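Local coordinates for phytase (Debaryomyces castellii, PDB 2GFI), which removes phosphate from phytate (inositol hexakisphosphate) as a 3-phytase of the histidine acid phosphatase family, at residues R35-A40 with G257-E262; A41-N46 with I368-A373; E229-A234 with D251-F256; Y283-D288 with Y356-S361. One frame throughout, in Å; residues are numbered along the deposited sequence.

Contacts 1 and 2 adjoin, their centres about 11 Å apart, and meet at a probable hydrogen bond, Ala40 O to Gln371 NE2 at 3.2 Å. Both lie by the predicted catalytic pair: the side chain of Gln371 is about 3 Å from that of His70, the predicted nucleophile, and that of Tyr261 is about 7 Å from that of Asp333, the predicted proton donor. Contacts 1 and 3 share helix 249-266, and contact 4 starts from the next helix, 277-295, which touches contact 3 where Phe256 meets Tyr283. Contact 3 lies away from the annotated sites, whereas contacts 1, 2 and 4 all touch the second subunit.

Contact 1 of 4, residues R35-A40 with G257-E262; sequences RFLGGA and GYCAYE
In Leu37, chi1 of -66° sets CG beside the backbone N, and chi2 of 172° brings CD1 to Cys259 and Ala260; Cys259 carries SG anti to its own backbone N (chi1 154°), where it meets the same leucine. The loop residues belong to a type I' beta turn from Leu37 to Ala40, pressed against helix 249-266. Gly38 and Gly39 fill the two central positions, where the positive phi angles suit a residue without a side chain.

Leu37 and Ala40, the ends of the turn, both point at the helix. CD1 of Leu37 lies 3.8 Å from Cys259 SG and equally near CB of Ala260, so this one methyl bridges neighbouring positions of the helix. Cys259 is itself tied to Cys272 by a disulfide. Two alanines meet methyl to methyl, Ala40 CB and Ala260 CB being 3.6 Å apart; small residues let the loop backbone come close to the helix. The end of the Tyr261 side chain comes near Ala40, which meets the ring from two atoms. Ala40 O, which accepts hydrogen bonds from Asn264 ND2 and Gln371 NE2, stands over one face near the rim, and Ala40 CB touches Tyr261 CE2 at 3.5 Å.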
loop_
_atom_site.group_PDB
_atom_site.type_symbol
_atom_site.label_atom_id
_atom_site.label_comp_id
_atom_site.label_asym_id
_atom_site.label_seq_id
_atom_site.Cartn_x
_atom_site.Cartn_y
_atom_site.Cartn_z
ATOM N N ARG A 35 -6.303 -1.803 -16.677
ATOM C CA ARG A 35 -5.403 -1.663 -17.801
ATOM C C ARG A 35 -5.757 -2.640 -18.920
ATOM O O ARG A 35 -5.274 -2.477 -20.032
ATOM C CB ARG A 35 -3.898 -1.711 -17.387
ATOM C CG ARG A 35 -3.484 -0.450 -16.586
ATOM C CD ARG A 35 -2.150 0.283 -16.958
ATOM N NE ARG A 35 -1.805 1.320 -15.947
ATOM C CZ ARG A 35 -1.506 0.991 -14.659
ATOM N NH1 ARG A 35 -1.521 -0.311 -14.293
ATOM N NH2 ARG A 35 -1.191 1.917 -13.737
ATOM N N PHE A 36 -6.622 -3.619 -18.624
ATOM C CA PHE A 36 -7.017 -4.623 -19.619
ATOM C C PHE A 36 -8.421 -4.439 -20.128
ATOM O O PHE A 36 -8.886 -5.233 -20.979
ATOM C CB PHE A 36 -6.837 -6.036 -19.071
ATOM C CG PHE A 36 -5.479 -6.260 -18.510
ATOM C CD1 PHE A 36 -4.358 -6.059 -19.305
ATOM C CD2 PHE A 36 -5.315 -6.585 -17.176
ATOM C CE1 PHE A 36 -3.093 -6.200 -18.787
ATOM C CE2 PHE A 36 -4.032 -6.743 -16.649
ATOM C CZ PHE A 36 -2.927 -6.537 -17.449
ATOM N N LEU A 37 -9.093 -3.397 -19.621
ATOM C CA LEU A 37 -10.519 -3.197 -19.953
ATOM C C LEU A 37 -10.753 -2.137 -21.015
ATOM O O LEU A 37 -11.875 -1.695 -21.202
ATOM C CB LEU A 37 -11.374 -2.967 -18.704
ATOM C CG LEU A 37 -11.404 -4.224 -17.826
ATOM C CD1 LEU A 37 -12.087 -3.954 -16.485
ATOM C CD2 LEU A 37 -12.064 -5.348 -18.580
ATOM N N GLY A 38 -9.677 -1.749 -21.704
ATOM C CA GLY A 38 -9.797 -0.951 -22.928
ATOM C C GLY A 38 -10.266 0.494 -22.767
ATOM O O GLY A 38 -10.769 1.074 -23.708
ATOM N N GLY A 39 -10.096 1.079 -21.577
ATOM C CA GLY A 39 -10.597 2.434 -21.323
ATOM C C GLY A 39 -12.030 2.489 -20.826
ATOM O O GLY A 39 -12.550 3.565 -20.558
ATOM N N ALA A 40 -12.678 1.346 -20.663
ATOM C CA ALA A 40 -14.082 1.327 -20.254
ATOM C C ALA A 40 -14.222 1.412 -18.751
ATOM O O ALA A 40 -15.236 1.896 -18.233
ATOM C CB ALA A 40 -14.768 0.043 -20.762
ATOM N N GLY A 257 -16.548 -5.896 -21.374
ATOM C CA GLY A 257 -17.161 -4.573 -21.181
ATOM C C GLY A 257 -18.164 -4.598 -20.023
ATOM O O GLY A 257 -18.261 -3.661 -19.215
ATOM N N TYR A 258 -18.924 -5.671 -19.929
ATOM C CA TYR A 258 -19.895 -5.814 -18.867
ATOM C C TYR A 258 -19.164 -5.689 -17.518
ATOM O O TYR A 258 -19.585 -4.942 -16.641
ATOM C CB TYR A 258 -20.557 -7.196 -19.041
ATOM C CG TYR A 258 -21.775 -7.456 -18.193
ATOM C CD1 TYR A 258 -23.016 -7.769 -18.791
ATOM C CD2 TYR A 258 -21.703 -7.422 -16.788
ATOM C CE1 TYR A 258 -24.136 -8.040 -18.022
ATOM C CE2 TYR A 258 -22.808 -7.695 -16.022
ATOM C CZ TYR A 258 -24.027 -8.003 -16.640
ATOM O OH TYR A 258 -25.138 -8.247 -15.851
ATOM N N CYS A 259 -18.071 -6.447 -17.366
ATOM C CA CYS A 259 -17.183 -6.349 -16.219
ATOM C C CYS A 259 -16.751 -4.877 -15.969
ATOM O O CYS A 259 -16.930 -4.338 -14.877
ATOM C CB CYS A 259 -15.954 -7.254 -16.460
ATOM S SG CYS A 259 -14.441 -6.774 -15.610
ATOM N N ALA A 260 -16.216 -4.240 -17.016
ATOM C CA ALA A 260 -15.730 -2.856 -16.912
ATOM C C ALA A 260 -16.838 -1.936 -16.470
ATOM O O ALA A 260 -16.655 -1.164 -15.549
ATOM C CB ALA A 260 -15.125 -2.407 -18.205
ATOM N N TYR A 261 -18.004 -2.047 -17.115
ATOM C CA TYR A 261 -19.160 -1.253 -16.727
ATOM C C TYR A 261 -19.790 -1.559 -15.405
ATOM O O TYR A 261 -20.182 -0.642 -14.725
ATOM C CB TYR A 261 -20.173 -1.135 -17.880
ATOM C CG TYR A 261 -19.551 -0.231 -18.882
ATOM C CD1 TYR A 261 -19.511 1.132 -18.651
ATOM C CD2 TYR A 261 -18.899 -0.746 -19.991
ATOM C CE1 TYR A 261 -18.888 1.979 -19.521
ATOM C CE2 TYR A 261 -18.271 0.107 -20.894
ATOM C CZ TYR A 261 -18.277 1.473 -20.635
ATOM O OH TYR A 261 -17.649 2.333 -21.488
ATOM N N GLU A 262 -19.901 -2.827 -15.019
ATOM C CA GLU A 262 -20.445 -3.137 -13.710
ATOM C C GLU A 262 -19.518 -2.643 -12.592
ATOM O O GLU A 262 -19.974 -2.190 -11.513
ATOM C CB GLU A 262 -20.643 -4.647 -13.563
ATOM C CG GLU A 262 -21.408 -5.001 -12.296
ATOM C CD GLU A 262 -21.860 -6.443 -12.304
ATOM O OE1 GLU A 262 -21.028 -7.334 -12.585
ATOM O OE2 GLU A 262 -23.053 -6.683 -12.031
#

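Contact 2 of 4, residues A41-N46 with I368-A373; sequences APYIQN and ITPQGA
Tyr43 and Pro370 lie side by side and point the same way, with CD1 of Tyr43 3.6 Å from CG of Pro370. The tyrosine has CG anti to its backbone N (chi1 -178°), beside the carbonyl carbon, and its ring packs beside the proline. Gln371 O meets the ring at its edge, in plane, 3.3 Å from Tyr43 CD1. The same CG of Pro370 also packs 3.7 Å from Ile44 O. Gln371 sends its aliphatic stem to the first segment, its CB lying 3.3 Å from Ala41 O. A water bridges the two segments here, donating to Ala41 O at 2.6 Å and accepting from Gln371 N at 3.2 Å.

Behind this shell stands a type II beta turn from Pro370 to Ala373. Gly372 takes its third position, where positive phi suits glycine. Tyr43 is fixed further out by hydrogen bonds from its N to Glu72 and between its OH and Asp394, and by a cation-pi contact with Arg374. An alanine in place of Tyr43 would probably open a gap beside Pro370 and leave Asp394 and Arg374 without their phenolic and ring partners. Tyr43 O also accepts a hydrogen bond from Gln25 of the second subunit.

The chain of Gln371 bends at chi2 (-78°). Its side chain packs on His70, the predicted nucleophile, placing this type II turn in the wall of what is probably the active site of a histidine acid phosphatase.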
loop_
_atom_site.group_PDB
_atom_site.type_symbol
_atom_site.label_atom_id
_atom_site.label_comp_id
_atom_site.label_asym_id
_atom_site.label_seq_id
_atom_site.Cartn_x
_atom_site.Cartn_y
_atom_site.Cartn_z
ATOM N N ALA A 41 -13.221 0.882 -18.051
ATOM C CA ALA A 41 -13.262 0.740 -16.612
ATOM C C ALA A 41 -12.831 2.096 -15.976
ATOM O O ALA A 41 -12.609 3.062 -16.716
ATOM C CB ALA A 41 -12.373 -0.433 -16.181
ATOM N N PRO A 42 -12.743 2.202 -14.644
ATOM C CA PRO A 42 -12.411 3.484 -14.029
ATOM C C PRO A 42 -11.071 4.109 -14.475
ATOM O O PRO A 42 -10.214 3.432 -15.083
ATOM C CB PRO A 42 -12.438 3.180 -12.519
ATOM C CG PRO A 42 -13.438 2.026 -12.421
ATOM C CD PRO A 42 -13.046 1.180 -13.627
ATOM N N TYR A 43 -10.918 5.401 -14.161
ATOM C CA TYR A 43 -9.675 6.103 -14.401
ATOM C C TYR A 43 -8.495 5.334 -13.826
ATOM O O TYR A 43 -8.587 4.746 -12.734
ATOM C CB TYR A 43 -9.700 7.492 -13.733
ATOM C CG TYR A 43 -8.435 8.250 -14.004
ATOM C CD1 TYR A 43 -8.097 8.628 -15.295
ATOM C CD2 TYR A 43 -7.558 8.559 -12.970
ATOM C CE1 TYR A 43 -6.920 9.310 -15.546
ATOM C CE2 TYR A 43 -6.392 9.248 -13.211
ATOM C CZ TYR A 43 -6.071 9.610 -14.489
ATOM O OH TYR A 43 -4.868 10.288 -14.700
ATOM N N ILE A 44 -7.387 5.351 -14.567
ATOM C CA ILE A 44 -6.121 4.916 -14.029
ATOM C C ILE A 44 -5.019 5.779 -14.617
ATOM O O ILE A 44 -5.066 6.160 -15.788
ATOM C CB ILE A 44 -5.891 3.388 -14.319
ATOM C CG1 ILE A 44 -4.803 2.826 -13.398
ATOM C CG2 ILE A 44 -5.641 3.154 -15.808
ATOM C CD1 ILE A 44 -4.710 1.312 -13.403
ATOM N N GLN A 45 -4.022 6.069 -13.793
ATOM C CA GLN A 45 -2.878 6.882 -14.194
ATOM C C GLN A 45 -1.973 6.108 -15.123
ATOM O O GLN A 45 -1.776 4.890 -14.975
ATOM C CB GLN A 45 -2.070 7.349 -12.978
ATOM C CG GLN A 45 -2.874 8.197 -12.021
ATOM C CD GLN A 45 -2.095 8.614 -10.812
ATOM O OE1 GLN A 45 -1.103 7.977 -10.434
ATOM N NE2 GLN A 45 -2.535 9.678 -10.187
ATOM N N ASN A 46 -1.408 6.830 -16.080
ATOM C CA ASN A 46 -0.501 6.255 -17.020
ATOM C C ASN A 46 0.692 5.660 -16.249
ATOM O O ASN A 46 1.132 6.243 -15.241
ATOM C CB ASN A 46 -0.107 7.362 -17.969
ATOM C CG ASN A 46 0.809 6.896 -19.054
ATOM O OD1 ASN A 46 1.973 6.608 -18.792
ATOM N ND2 ASN A 46 0.302 6.821 -20.289
ATOM N N ILE A 368 -3.824 6.239 -22.765
ATOM C CA ILE A 368 -4.180 7.530 -23.350
ATOM C C ILE A 368 -5.555 7.944 -22.881
ATOM O O ILE A 368 -5.707 9.052 -22.346
ATOM C CB ILE A 368 -4.124 7.538 -24.908
ATOM C CG1 ILE A 368 -2.774 7.044 -25.470
ATOM C CG2 ILE A 368 -4.408 8.960 -25.440
ATOM C CD1 ILE A 368 -2.707 7.110 -27.089
ATOM N N THR A 369 -6.555 7.069 -23.066
ATOM C CA THR A 369 -7.924 7.420 -22.726
ATOM C C THR A 369 -8.637 6.427 -21.815
ATOM O O THR A 369 -9.554 5.725 -22.263
ATOM C CB THR A 369 -8.801 7.695 -23.984
ATOM O OG1 THR A 369 -8.939 6.490 -24.750
ATOM C CG2 THR A 369 -8.141 8.702 -24.954
ATOM N N PRO A 370 -8.260 6.379 -20.533
ATOM C CA PRO A 370 -9.059 5.663 -19.567
ATOM C C PRO A 370 -10.283 6.530 -19.378
ATOM O O PRO A 370 -10.295 7.664 -19.876
ATOM C CB PRO A 370 -8.192 5.710 -18.307
ATOM C CG PRO A 370 -7.445 7.017 -18.458
ATOM C CD PRO A 370 -7.077 6.997 -19.894
ATOM N N GLN A 371 -11.296 6.031 -18.673
ATOM C CA GLN A 371 -12.420 6.905 -18.306
ATOM C C GLN A 371 -11.811 8.023 -17.493
ATOM O O GLN A 371 -10.919 7.764 -16.674
ATOM C CB GLN A 371 -13.440 6.154 -17.490
ATOM C CG GLN A 371 -14.115 5.033 -18.231
ATOM C CD GLN A 371 -15.219 5.529 -19.183
ATOM O OE1 GLN A 371 -15.356 6.730 -19.410
ATOM N NE2 GLN A 371 -16.001 4.595 -19.725
ATOM N N GLY A 372 -12.234 9.263 -17.744
ATOM C CA GLY A 372 -11.709 10.384 -16.999
ATOM C C GLY A 372 -10.319 10.747 -17.491
ATOM O O GLY A 372 -9.562 11.408 -16.773
ATOM N N ALA A 373 -9.969 10.306 -18.703
ATOM C CA ALA A 373 -8.684 10.636 -19.332
ATOM C C ALA A 373 -8.359 12.130 -19.274
ATOM O O ALA A 373 -9.240 12.971 -19.448
ATOM C CB ALA A 373 -8.673 10.179 -20.770
HETATM O O HOH W 1 -10.274 3.090 -17.916
#

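Contact 3 of 4, residues E229-A234 with D251-F256; sequences EYLTKA and DVSNLF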
loop_
_atom_site.group_PDB
_atom_site.type_symbol
_atom_site.label_atom_id
_atom_site.label_comp_id
_atom_site.label_asym_id
_atom_site.label_seq_id
_atom_site.Cartn_x
_atom_site.Cartn_y
_atom_site.Cartn_z
ATOM N N GLU A 229 -9.372 -17.034 -30.292
ATOM C CA GLU A 229 -9.311 -18.363 -29.681
ATOM C C GLU A 229 -9.506 -18.317 -28.174
ATOM O O GLU A 229 -10.123 -19.198 -27.600
ATOM C CB GLU A 229 -7.999 -19.053 -30.038
ATOM C CG GLU A 229 -7.794 -19.095 -31.556
ATOM C CD GLU A 229 -6.395 -19.547 -31.978
ATOM O OE1 GLU A 229 -6.155 -20.775 -31.798
ATOM O OE2 GLU A 229 -5.566 -18.664 -32.481
ATOM N N TYR A 230 -9.006 -17.272 -27.528
ATOM C CA TYR A 230 -9.138 -17.156 -26.085
ATOM C C TYR A 230 -10.620 -17.076 -25.711
ATOM O O TYR A 230 -11.004 -17.492 -24.640
ATOM C CB TYR A 230 -8.346 -15.945 -25.565
ATOM C CG TYR A 230 -8.983 -14.612 -25.847
ATOM C CD1 TYR A 230 -9.828 -14.022 -24.916
ATOM C CD2 TYR A 230 -8.736 -13.928 -27.036
ATOM C CE1 TYR A 230 -10.412 -12.776 -25.164
ATOM C CE2 TYR A 230 -9.306 -12.678 -27.285
ATOM C CZ TYR A 230 -10.157 -12.125 -26.345
ATOM O OH TYR A 230 -10.783 -10.920 -26.572
ATOM N N LEU A 231 -11.446 -16.540 -26.609
ATOM C CA LEU A 231 -12.898 -16.449 -26.390
ATOM C C LEU A 231 -13.517 -17.835 -26.380
ATOM O O LEU A 231 -14.301 -18.171 -25.487
ATOM C CB LEU A 231 -13.573 -15.546 -27.417
ATOM C CG LEU A 231 -13.161 -14.062 -27.347
ATOM C CD1 LEU A 231 -13.662 -13.367 -28.600
ATOM C CD2 LEU A 231 -13.669 -13.363 -26.075
ATOM N N THR A 232 -13.108 -18.658 -27.336
ATOM C CA THR A 232 -13.568 -20.025 -27.414
ATOM C C THR A 232 -13.163 -20.802 -26.181
ATOM O O THR A 232 -13.974 -21.555 -25.622
ATOM C CB THR A 232 -12.994 -20.653 -28.636
ATOM O OG1 THR A 232 -13.398 -19.868 -29.763
ATOM C CG2 THR A 232 -13.625 -22.032 -28.872
ATOM N N LYS A 233 -11.925 -20.602 -25.734
ATOM C CA LYS A 233 -11.452 -21.315 -24.570
ATOM C C LYS A 233 -12.222 -20.863 -23.352
ATOM O O LYS A 233 -12.603 -21.690 -22.531
ATOM C CB LYS A 233 -9.950 -21.127 -24.352
ATOM C CG LYS A 233 -9.083 -21.706 -25.479
ATOM C CD LYS A 233 -7.623 -21.303 -25.299
ATOM C CE LYS A 233 -6.687 -22.271 -25.991
ATOM N NZ LYS A 233 -6.643 -21.968 -27.456
ATOM N N ALA A 234 -12.474 -19.560 -23.244
ATOM C CA ALA A 234 -13.187 -19.055 -22.077
ATOM C C ALA A 234 -14.590 -19.681 -22.085
ATOM O O ALA A 234 -14.982 -20.306 -21.111
ATOM C CB ALA A 234 -13.242 -17.544 -22.089
ATOM N N ASP A 251 -20.794 -13.014 -27.103
ATOM C CA ASP A 251 -21.301 -12.782 -25.753
ATOM C C ASP A 251 -20.179 -12.644 -24.731
ATOM O O ASP A 251 -20.145 -11.680 -23.983
ATOM C CB ASP A 251 -22.241 -13.920 -25.347
ATOM C CG ASP A 251 -23.494 -13.972 -26.227
ATOM O OD1 ASP A 251 -23.829 -12.933 -26.865
ATOM O OD2 ASP A 251 -24.190 -14.996 -26.359
ATOM N N VAL A 252 -19.277 -13.623 -24.735
ATOM C CA VAL A 252 -18.123 -13.680 -23.874
ATOM C C VAL A 252 -17.280 -12.414 -24.080
ATOM O O VAL A 252 -16.884 -11.783 -23.129
ATOM C CB VAL A 252 -17.289 -14.952 -24.130
ATOM C CG1 VAL A 252 -16.013 -14.951 -23.265
ATOM C CG2 VAL A 252 -18.120 -16.217 -23.865
ATOM N N SER A 253 -17.056 -12.034 -25.318
ATOM C CA SER A 253 -16.323 -10.828 -25.609
ATOM C C SER A 253 -16.957 -9.579 -24.977
ATOM O O SER A 253 -16.263 -8.703 -24.515
ATOM C CB SER A 253 -16.254 -10.645 -27.099
ATOM O OG SER A 253 -15.426 -9.534 -27.369
ATOM N N ASN A 254 -18.286 -9.540 -24.942
ATOM C CA ASN A 254 -19.051 -8.470 -24.326
ATOM C C ASN A 254 -19.032 -8.506 -22.813
ATOM O O ASN A 254 -19.310 -7.525 -22.132
ATOM C CB ASN A 254 -20.489 -8.535 -24.851
ATOM C CG ASN A 254 -20.602 -7.965 -26.241
ATOM O OD1 ASN A 254 -21.412 -8.408 -27.064
ATOM N ND2 ASN A 254 -19.772 -6.980 -26.520
ATOM N N LEU A 255 -18.641 -9.630 -22.258
ATOM C CA LEU A 255 -18.658 -9.743 -20.826
ATOM C C LEU A 255 -17.466 -8.998 -20.230
ATOM O O LEU A 255 -17.483 -8.632 -19.055
ATOM C CB LEU A 255 -18.709 -11.213 -20.410
ATOM C CG LEU A 255 -20.004 -11.958 -20.649
ATOM C CD1 LEU A 255 -19.877 -13.442 -20.128
ATOM C CD2 LEU A 255 -21.123 -11.211 -19.961
ATOM N N PHE A 256 -16.436 -8.771 -21.048
ATOM C CA PHE A 256 -15.334 -7.862 -20.644
ATOM C C PHE A 256 -15.810 -6.460 -20.415
ATOM O O PHE A 256 -15.521 -5.901 -19.361
ATOM C CB PHE A 256 -14.170 -7.832 -21.640
ATOM C CG PHE A 256 -13.395 -9.079 -21.674
ATOM C CD1 PHE A 256 -12.397 -9.313 -20.733
ATOM C CD2 PHE A 256 -13.660 -10.045 -22.652
ATOM C CE1 PHE A 256 -11.655 -10.509 -20.780
ATOM C CE2 PHE A 256 -12.944 -11.218 -22.711
ATOM C CZ PHE A 256 -11.929 -11.457 -21.772
#
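Tyr230 and Phe256 cross obliquely, and the tyrosine takes part by its edge: Phe256 CE2 lies near the plane of the Tyr230 ring, 3.9 Å from Tyr230 CE1. In the tyrosine CG sits between the backbone N and carbonyl carbon (chi1 75°), the crowded position, and the far end of the side chain approaches the other helix. Leu231 fits in beside both aromatics. Its CG stands over one face of the Tyr230 ring, toward the rim, while its CD2 comes to the edge of Phe256, 4.1 Å from CE2 of that ring. Leucine's two methyls suit the place: CD1 meets Ser253 CB, while CD2 also rests 3.7 Å from Ser253 CA and 4.0 Å from Val252 CG1.

The two segments belong to helices 229-241 and 249-266, consecutive in the chain and joined by a short connection. The axes of segments 229-234 and 251-256 pass 9.7 Å apart, almost perpendicular at 97°. Such a helix-on-helix pair, away from the annotated sites, is consistent with the alpha-helical domain of histidine acid phosphatases.

Ser253, with only a short side chain, lets the leucine lie close against the helix backbone; its CB is 3.9 Å from Leu231 CD2. Phe256 also stacks with Phe275 and Tyr283. One helical turn beyond Tyr230, the small Ala234 places its CB 4.0 Å from Val252 CG1.

Contact 4 of 4, residues Y283-D288 with Y356-S361; sequences YSYSVD and YTPFPS
Tyr285 offers one face of its ring to Pro358 and its edge to Ser361. Pro358 CD stands over that face, 3.5 Å from the ring centroid and 24° off the normal, a CH-pi contact in which the two side chains cross at about a right angle; proline's ring CH groups suit an aromatic face. CD and CG lie toward the phenolic end, with CD 3.3 Å from Tyr285 CZ. At the edge, in plane, Ser361 OG is 3.5 Å from Tyr285 CE1. Tyr226 adds an edge-to-face ring contact, and the tyrosine OH is hydrogen-bonded to Pro353 O. CB of Tyr285 points toward the loop, with CG anti to the backbone N (chi1 -175°).

A turn of helix further on, Asp288 faces the same loop. Its OD2 lies 2.9 Å from Ser361 OG; serine's short hydroxyl also reaches Tyr363 O, so its proton may go to either. The other oxygen, OD1, accepts from His365 N. An alanine in place of Tyr285 would probably leave Pro358 without its aromatic platform and Pro353 O without its phenol partner.

Phe359, just before the cis peptide bond to Pro360, meets Phe49 and Phe408 of the second subunit edge-to-face. The contact joins helix 277-295 to the loop between helices 333-343 and 365-368 through a proline seated on a tyrosine face, a typical CH-pi pairing.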
loop_
_atom_site.group_PDB
_atom_site.type_symbol
_atom_site.label_atom_id
_atom_site.label_comp_id
_atom_site.label_asym_id
_atom_site.label_seq_id
_atom_site.Cartn_x
_atom_site.Cartn_y
_atom_site.Cartn_z
ATOM N N TYR A 283 -7.912 -9.783 -24.708
ATOM C CA TYR A 283 -8.990 -8.843 -24.877
ATOM C C TYR A 283 -8.448 -7.416 -25.020
ATOM O O TYR A 283 -8.832 -6.695 -25.951
ATOM C CB TYR A 283 -9.989 -8.877 -23.737
ATOM C CG TYR A 283 -11.033 -7.774 -23.913
ATOM C CD1 TYR A 283 -12.089 -7.927 -24.823
ATOM C CD2 TYR A 283 -10.959 -6.595 -23.178
ATOM C CE1 TYR A 283 -13.058 -6.945 -24.988
ATOM C CE2 TYR A 283 -11.910 -5.604 -23.324
ATOM C CZ TYR A 283 -12.963 -5.782 -24.243
ATOM O OH TYR A 283 -13.918 -4.815 -24.394
ATOM N N SER A 284 -7.602 -7.015 -24.061
ATOM C CA SER A 284 -7.026 -5.681 -24.035
ATOM C C SER A 284 -6.362 -5.344 -25.349
ATOM O O SER A 284 -6.472 -4.236 -25.844
ATOM C CB SER A 284 -5.984 -5.581 -22.934
ATOM O OG SER A 284 -5.619 -4.222 -22.759
ATOM N N TYR A 285 -5.643 -6.312 -25.908
ATOM C CA TYR A 285 -4.902 -6.034 -27.122
ATOM C C TYR A 285 -5.838 -5.929 -28.320
ATOM O O TYR A 285 -5.560 -5.157 -29.254
ATOM C CB TYR A 285 -3.810 -7.044 -27.373
ATOM C CG TYR A 285 -2.991 -6.647 -28.569
ATOM C CD1 TYR A 285 -2.345 -5.432 -28.593
ATOM C CD2 TYR A 285 -2.925 -7.467 -29.708
ATOM C CE1 TYR A 285 -1.629 -5.049 -29.700
ATOM C CE2 TYR A 285 -2.205 -7.100 -30.812
ATOM C CZ TYR A 285 -1.558 -5.891 -30.800
ATOM O OH TYR A 285 -0.807 -5.478 -31.879
ATOM N N SER A 286 -6.961 -6.660 -28.288
ATOM C CA SER A 286 -7.969 -6.508 -29.355
ATOM C C SER A 286 -8.533 -5.089 -29.402
ATOM O O SER A 286 -8.817 -4.550 -30.500
ATOM C CB SER A 286 -9.086 -7.568 -29.256
ATOM O OG SER A 286 -9.967 -7.317 -28.181
ATOM N N VAL A 287 -8.696 -4.498 -28.218
ATOM C CA VAL A 287 -9.108 -3.110 -28.094
ATOM C C VAL A 287 -7.987 -2.177 -28.522
ATOM O O VAL A 287 -8.240 -1.220 -29.223
ATOM C CB VAL A 287 -9.601 -2.712 -26.638
ATOM C CG1 VAL A 287 -9.928 -1.209 -26.581
ATOM C CG2 VAL A 287 -10.807 -3.524 -26.222
ATOM N N ASP A 288 -6.751 -2.422 -28.109
ATOM C CA ASP A 288 -5.672 -1.570 -28.602
ATOM C C ASP A 288 -5.634 -1.567 -30.127
ATOM O O ASP A 288 -5.412 -0.524 -30.716
ATOM C CB ASP A 288 -4.329 -2.037 -28.096
ATOM C CG ASP A 288 -4.081 -1.650 -26.648
ATOM O OD1 ASP A 288 -4.723 -0.668 -26.154
ATOM O OD2 ASP A 288 -3.247 -2.280 -25.933
ATOM N N TYR A 356 0.128 -11.917 -33.735
ATOM C CA TYR A 356 0.528 -12.362 -32.413
ATOM C C TYR A 356 0.193 -11.273 -31.417
ATOM O O TYR A 356 -0.258 -10.210 -31.818
ATOM C CB TYR A 356 2.027 -12.686 -32.397
ATOM C CG TYR A 356 2.910 -11.460 -32.476
ATOM C CD1 TYR A 356 3.556 -10.964 -31.329
ATOM C CD2 TYR A 356 3.107 -10.787 -33.699
ATOM C CE1 TYR A 356 4.373 -9.828 -31.410
ATOM C CE2 TYR A 356 3.951 -9.679 -33.785
ATOM C CZ TYR A 356 4.563 -9.200 -32.642
ATOM O OH TYR A 356 5.388 -8.102 -32.726
ATOM N N THR A 357 0.424 -11.533 -30.128
ATOM C CA THR A 357 0.227 -10.533 -29.092
ATOM C C THR A 357 1.598 -9.962 -28.697
ATOM O O THR A 357 2.448 -10.675 -28.175
ATOM C CB THR A 357 -0.496 -11.131 -27.866
ATOM O OG1 THR A 357 -1.665 -11.825 -28.302
ATOM C CG2 THR A 357 -1.017 -10.021 -26.904
ATOM N N PRO A 358 1.808 -8.683 -29.003
ATOM C CA PRO A 358 3.036 -7.992 -28.605
ATOM C C PRO A 358 3.005 -7.640 -27.127
ATOM O O PRO A 358 1.931 -7.386 -26.569
ATOM C CB PRO A 358 3.022 -6.694 -29.456
ATOM C CG PRO A 358 1.575 -6.442 -29.706
ATOM C CD PRO A 358 0.900 -7.818 -29.782
ATOM N N PHE A 359 4.191 -7.581 -26.534
ATOM C CA PHE A 359 4.379 -7.162 -25.176
ATOM C C PHE A 359 5.567 -6.192 -25.173
ATOM O O PHE A 359 6.697 -6.577 -25.543
ATOM C CB PHE A 359 4.655 -8.395 -24.303
ATOM C CG PHE A 359 3.476 -9.284 -24.143
ATOM C CD1 PHE A 359 2.581 -9.082 -23.093
ATOM C CD2 PHE A 359 3.234 -10.316 -25.059
ATOM C CE1 PHE A 359 1.456 -9.897 -22.956
ATOM C CE2 PHE A 359 2.112 -11.141 -24.937
ATOM C CZ PHE A 359 1.229 -10.936 -23.883
ATOM N N PRO A 360 5.328 -4.932 -24.798
ATOM C CA PRO A 360 3.994 -4.445 -24.409
ATOM C C PRO A 360 3.200 -4.179 -25.689
ATOM O O PRO A 360 3.723 -4.365 -26.768
ATOM C CB PRO A 360 4.316 -3.120 -23.702
ATOM C CG PRO A 360 5.520 -2.571 -24.557
ATOM C CD PRO A 360 6.344 -3.861 -24.802
ATOM N N SER A 361 1.941 -3.795 -25.587
ATOM C CA SER A 361 1.227 -3.323 -26.749
ATOM C C SER A 361 1.916 -2.028 -27.192
ATOM O O SER A 361 2.110 -1.131 -26.375
ATOM C CB SER A 361 -0.230 -3.072 -26.424
ATOM O OG SER A 361 -0.843 -2.395 -27.511
#